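Local coordinates for sugar-binding transport ATP-binding protein (Pyrococcus horikoshii, PDB 1V43), which probably binds and hydrolyses ATP to drive sugar uptake, as the ATPase subunit of an ABC transporter, at residues 101-106 against 148-153; 126-131 against 154-159. All blocks are in the same frame, centred on the assembly; numbering follows the deposited sequence.

Interaction 1 (101-106 against 148-153)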
loop_
_atom_site.group_PDB
_atom_site.type_symbol
_atom_site.label_atom_id
_atom_site.label_comp_id
_atom_site.label_asym_id
_atom_site.label_seq_id
_atom_site.Cartn_x
_atom_site.Cartn_y
_atom_site.Cartn_z
ATOM N N TYR A 101 21.156 9.066 25.482
ATOM C CA TYR A 101 22.090 10.180 25.549
ATOM C C TYR A 101 23.457 9.785 24.979
ATOM O O TYR A 101 24.103 10.568 24.269
ATOM C CB TYR A 101 22.270 10.629 27.003
ATOM C CG TYR A 101 23.150 11.855 27.177
ATOM C CD1 TYR A 101 22.590 13.114 27.415
ATOM C CD2 TYR A 101 24.545 11.753 27.122
ATOM C CE1 TYR A 101 23.402 14.239 27.600
ATOM C CE2 TYR A 101 25.371 12.882 27.301
ATOM C CZ TYR A 101 24.796 14.115 27.536
ATOM O OH TYR A 101 25.605 15.231 27.679
ATOM N N GLU A 102 23.907 8.584 25.323
ATOM C CA GLU A 102 25.197 8.090 24.857
ATOM C C GLU A 102 25.149 7.743 23.371
ATOM O O GLU A 102 26.103 7.986 22.633
ATOM C CB GLU A 102 25.627 6.869 25.679
ATOM C CG GLU A 102 26.205 7.234 27.038
ATOM C CD GLU A 102 27.457 8.094 26.922
ATOM O OE1 GLU A 102 28.459 7.606 26.356
ATOM O OE2 GLU A 102 27.444 9.253 27.395
ATOM N N ASN A 103 24.031 7.172 22.942
ATOM C CA ASN A 103 23.855 6.826 21.544
ATOM C C ASN A 103 24.017 8.113 20.726
ATOM O O ASN A 103 24.860 8.195 19.831
ATOM C CB ASN A 103 22.464 6.228 21.331
ATOM C CG ASN A 103 22.263 5.707 19.922
ATOM O OD1 ASN A 103 22.396 6.449 18.948
ATOM N ND2 ASN A 103 21.938 4.425 19.805
ATOM N N ILE A 104 23.233 9.134 21.063
ATOM C CA ILE A 104 23.297 10.404 20.343
ATOM C C ILE A 104 24.645 11.100 20.520
ATOM O O ILE A 104 25.084 11.870 19.656
ATOM C CB ILE A 104 22.179 11.365 20.807
ATOM C CG1 ILE A 104 20.817 10.708 20.593
ATOM C CG2 ILE A 104 22.264 12.686 20.034
ATOM C CD1 ILE A 104 19.631 11.519 21.114
ATOM N N ALA A 105 25.300 10.823 21.644
ATOM C CA ALA A 105 26.587 11.440 21.944
ATOM C C ALA A 105 27.752 10.788 21.207
ATOM O O ALA A 105 28.706 11.469 20.843
ATOM C CB ALA A 105 26.845 11.398 23.450
ATOM N N PHE A 106 27.666 9.475 20.996
ATOM C CA PHE A 106 28.724 8.707 20.330
ATOM C C PHE A 106 29.418 9.459 19.187
ATOM O O PHE A 106 30.633 9.640 19.211
ATOM C CB PHE A 106 28.163 7.372 19.822
ATOM C CG PHE A 106 29.215 6.348 19.508
ATOM C CD1 PHE A 106 30.063 5.873 20.507
ATOM C CD2 PHE A 106 29.347 5.837 18.222
ATOM C CE1 PHE A 106 31.026 4.903 20.230
ATOM C CE2 PHE A 106 30.309 4.865 17.933
ATOM C CZ PHE A 106 31.149 4.397 18.939
ATOM N N GLN A 148 13.561 4.789 16.408
ATOM C CA GLN A 148 13.678 5.432 15.108
ATOM C C GLN A 148 14.096 6.883 15.323
ATOM O O GLN A 148 15.069 7.363 14.737
ATOM C CB GLN A 148 12.341 5.384 14.369
ATOM C CG GLN A 148 12.447 5.784 12.902
ATOM C CD GLN A 148 13.395 4.898 12.113
ATOM O OE1 GLN A 148 13.223 3.677 12.062
ATOM N NE2 GLN A 148 14.404 5.510 11.491
ATOM N N ARG A 149 13.361 7.564 16.193
ATOM C CA ARG A 149 13.630 8.956 16.509
ATOM C C ARG A 149 15.049 9.159 17.035
ATOM O O ARG A 149 15.676 10.187 16.764
ATOM C CB ARG A 149 12.602 9.447 17.528
ATOM C CG ARG A 149 11.173 9.134 17.117
ATOM C CD ARG A 149 10.299 10.373 16.971
ATOM N NE ARG A 149 10.015 11.009 18.252
ATOM C CZ ARG A 149 9.266 10.467 19.207
ATOM N NH1 ARG A 149 8.719 9.274 19.026
ATOM N NH2 ARG A 149 9.066 11.117 20.348
ATOM N N VAL A 150 15.563 8.177 17.774
ATOM C CA VAL A 150 16.909 8.270 18.332
ATOM C C VAL A 150 17.941 8.270 17.223
ATOM O O VAL A 150 18.923 9.011 17.272
ATOM C CB VAL A 150 17.219 7.086 19.284
ATOM C CG1 VAL A 150 18.637 7.230 19.846
ATOM C CG2 VAL A 150 16.188 7.031 20.410
ATOM N N ALA A 151 17.718 7.424 16.222
ATOM C CA ALA A 151 18.627 7.328 15.084
ATOM C C ALA A 151 18.711 8.664 14.352
ATOM O O ALA A 151 19.789 9.084 13.922
ATOM C CB ALA A 151 18.148 6.219 14.116
ATOM N N VAL A 152 17.573 9.338 14.208
ATOM C CA VAL A 152 17.562 10.629 13.519
ATOM C C VAL A 152 18.279 11.698 14.328
ATOM O O VAL A 152 19.030 12.487 13.765
ATOM C CB VAL A 152 16.135 11.121 13.235
ATOM C CG1 VAL A 152 16.190 12.484 12.571
ATOM C CG2 VAL A 152 15.403 10.125 12.354
ATOM N N ALA A 153 18.052 11.722 15.645
ATOM C CA ALA A 153 18.701 12.712 16.502
ATOM C C ALA A 153 20.208 12.549 16.381
ATOM O O ALA A 153 20.950 13.533 16.354
ATOM C CB ALA A 153 18.263 12.546 17.976
#

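Interaction 2 (126-131 against 154-159)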
loop_
_atom_site.group_PDB
_atom_site.type_symbol
_atom_site.label_atom_id
_atom_site.label_comp_id
_atom_site.label_asym_id
_atom_site.label_seq_id
_atom_site.Cartn_x
_atom_site.Cartn_y
_atom_site.Cartn_z
ATOM N N ALA A 126 17.785 16.080 21.014
ATOM C CA ALA A 126 16.779 15.324 21.741
ATOM C C ALA A 126 15.461 16.095 21.798
ATOM O O ALA A 126 14.377 15.512 21.660
ATOM C CB ALA A 126 17.284 15.011 23.156
ATOM N N GLU A 127 15.548 17.406 21.997
ATOM C CA GLU A 127 14.344 18.220 22.052
ATOM C C GLU A 127 13.680 18.234 20.667
ATOM O O GLU A 127 12.457 18.108 20.556
ATOM C CB GLU A 127 14.688 19.643 22.516
ATOM C CG GLU A 127 13.488 20.575 22.742
ATOM C CD GLU A 127 12.774 20.969 21.440
ATOM O OE1 GLU A 127 13.469 21.273 20.439
ATOM O OE2 GLU A 127 11.521 20.992 21.420
ATOM N N LEU A 128 14.492 18.367 19.618
ATOM C CA LEU A 128 13.999 18.396 18.245
ATOM C C LEU A 128 13.258 17.123 17.865
ATOM O O LEU A 128 12.303 17.171 17.104
ATOM C CB LEU A 128 15.150 18.628 17.260
ATOM C CG LEU A 128 15.581 20.089 17.166
ATOM C CD1 LEU A 128 16.845 20.219 16.357
ATOM C CD2 LEU A 128 14.458 20.892 16.547
ATOM N N LEU A 129 13.702 15.988 18.393
ATOM C CA LEU A 129 13.044 14.723 18.105
ATOM C C LEU A 129 11.998 14.361 19.175
ATOM O O LEU A 129 11.368 13.308 19.109
ATOM C CB LEU A 129 14.094 13.618 17.989
ATOM C CG LEU A 129 14.802 13.377 16.641
ATOM C CD1 LEU A 129 13.771 12.918 15.624
ATOM C CD2 LEU A 129 15.532 14.637 16.164
ATOM N N GLN A 130 11.815 15.243 20.156
ATOM C CA GLN A 130 10.865 15.010 21.240
ATOM C C GLN A 130 11.178 13.721 21.994
ATOM O O GLN A 130 10.286 12.943 22.328
ATOM C CB GLN A 130 9.430 14.964 20.693
ATOM C CG GLN A 130 8.898 16.324 20.262
ATOM C CD GLN A 130 7.981 16.231 19.052
ATOM O OE1 GLN A 130 8.394 15.775 17.979
ATOM N NE2 GLN A 130 6.729 16.662 19.217
ATOM N N ILE A 131 12.456 13.484 22.249
ATOM C CA ILE A 131 12.850 12.294 22.991
ATOM C C ILE A 131 13.653 12.674 24.235
ATOM O O ILE A 131 14.351 11.836 24.790
ATOM C CB ILE A 131 13.702 11.340 22.121
ATOM C CG1 ILE A 131 14.830 12.125 21.448
ATOM C CG2 ILE A 131 12.823 10.630 21.083
ATOM C CD1 ILE A 131 15.895 11.255 20.823
ATOM N N ARG A 154 20.661 11.303 16.303
ATOM C CA ARG A 154 22.093 11.038 16.178
ATOM C C ARG A 154 22.624 11.550 14.846
ATOM O O ARG A 154 23.728 12.084 14.773
ATOM C CB ARG A 154 22.379 9.544 16.296
ATOM C CG ARG A 154 23.863 9.216 16.185
ATOM C CD ARG A 154 24.115 7.750 16.488
ATOM N NE ARG A 154 23.296 6.885 15.647
ATOM C CZ ARG A 154 23.136 5.578 15.840
ATOM N NH1 ARG A 154 23.741 4.970 16.855
ATOM N NH2 ARG A 154 22.365 4.882 15.012
ATOM N N ALA A 155 21.831 11.384 13.789
ATOM C CA ALA A 155 22.254 11.859 12.473
ATOM C C ALA A 155 22.344 13.379 12.462
ATOM O O ALA A 155 23.285 13.941 11.906
ATOM C CB ALA A 155 21.285 11.368 11.379
ATOM N N ILE A 156 21.393 14.066 13.093
ATOM C CA ILE A 156 21.457 15.525 13.068
ATOM C C ILE A 156 22.313 16.164 14.150
ATOM O O ILE A 156 22.610 17.358 14.070
ATOM C CB ILE A 156 20.053 16.182 13.137
ATOM C CG1 ILE A 156 19.538 16.229 14.586
ATOM C CG2 ILE A 156 19.101 15.417 12.247
ATOM C CD1 ILE A 156 18.248 17.017 14.743
ATOM N N VAL A 157 22.716 15.390 15.154
ATOM C CA VAL A 157 23.512 15.955 16.247
ATOM C C VAL A 157 24.834 16.596 15.806
ATOM O O VAL A 157 25.328 17.512 16.471
ATOM C CB VAL A 157 23.790 14.896 17.365
ATOM C CG1 VAL A 157 25.002 14.063 17.025
ATOM C CG2 VAL A 157 23.955 15.592 18.717
ATOM N N VAL A 158 25.394 16.136 14.683
ATOM C CA VAL A 158 26.650 16.698 14.180
ATOM C C VAL A 158 26.434 17.967 13.361
ATOM O O VAL A 158 27.392 18.615 12.942
ATOM C CB VAL A 158 27.432 15.681 13.299
ATOM C CG1 VAL A 158 27.721 14.415 14.099
ATOM C CG2 VAL A 158 26.640 15.342 12.043
ATOM N N GLU A 159 25.177 18.323 13.131
ATOM C CA GLU A 159 24.864 19.515 12.351
ATOM C C GLU A 159 25.506 19.411 10.956
ATOM O O GLU A 159 26.312 20.249 10.552
ATOM C CB GLU A 159 25.376 20.759 13.076
ATOM C CG GLU A 159 24.951 20.843 14.535
ATOM C CD GLU A 159 25.221 22.208 15.139
ATOM O OE1 GLU A 159 24.387 23.121 14.951
ATOM O OE2 GLU A 159 26.274 22.371 15.790
#

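Interaction 1 (101-106 against 148-153)
Ile104 meets Ala153 in an apolar contact that brings helix 100-105 against helix 147-156. Its outermost methyl makes the closest approach, Ile104 CD1 lying 3.6 Å from Ala153 CB. CG1 lies beside the backbone N (chi1 -58°) and CD1 is extended beyond it, which carries the methyl to the alanine; Ile104 CG1 itself stands 4.1 Å from Ala153 CB. The CG2 branch turns instead to the backbone, with Ile104 CG2 4.0 Å from Ala153 O. A looser apolar touch joins Ile104 CG1 to Val150 CG1 at 4.2 Å, the two side chains crossing at a slant. Next to this, a polar group borders an apolar one: the carboxamide of Asn103 rests on the same valine methyl, Asn103 CG to Val150 CG1 being 3.9 Å. Cutting Ile104 back to an alanine here removes CG1, CG2 and CD1 and is likely to open a gap beside Ala153 CB and leave Val150 CG1 without its isoleucine neighbour. No hydrogen bond links the segments, whose axes approach to 9.2 Å at an angle of 36°. The arrangement is helix packing in the helical subdomain of ABC ATPases, where helix 147-156 directly follows the signature motif LSGGQ, Leu142 to Gln146.

Interaction 2 (126-131 against 154-159)
Ile156 sets CG1 between its backbone N and carbonyl carbon (chi1 81°) and extends CD1 beyond it (chi2 173°), which carries this one methyl out to two leucines, while both leucines hold CG beside the backbone N. Leu129 comes to it end on: its CD2 and Ile156 CD1 meet methyl to methyl at 3.9 Å. Leu128 arrives at a slant, and its CD1 stands an equal 3.9 Å from Ile156 CD1. A single terminal methyl thus meets one branch of each neighbouring leucine, and the contact is purely apolar. Both sides stand where a helix gives out. After helix 115-128, Gln130 takes positive phi (58°) in a Schellman motif, with Ile131 N bonded to Ala126 O at 2.9 Å and Gln130 N to Glu127 O at 3.0 Å. On the other side a type I turn runs from Ile156 to Glu159, closed by Glu159 N to Ile156 O at 2.9 Å, and Glu159 reaches back to Arg121 of helix 115-128 in a salt bridge. Leu191 of helix 174-191 touches both Leu128 and Ile156. This is the packing of two helix C-termini within the nucleotide-binding domain of an ABC transporter, the second of them, on 154-159, leading into strand 162-166.

In the fold
The two interactions show how one helix can serve two neighbours. Their centres lie 7 Å apart, and both use helix 147-156: interaction 1 takes its earlier turns against helix 100-105, interaction 2 its C-terminal end against the end of helix 115-128. Along the chain the segments alternate, 101-106, 126-131, 148-153 and then 154-159, so the later helix closes against both of its predecessors. Arg149, from a segment of interaction 1, ties them further by hydrogen bonds from NE to Leu129 O and from NH2 to Gln130 O. Together they pack three helices of the ABC ATPase domain against one another, away from the ATP-binding residues of the P-loop.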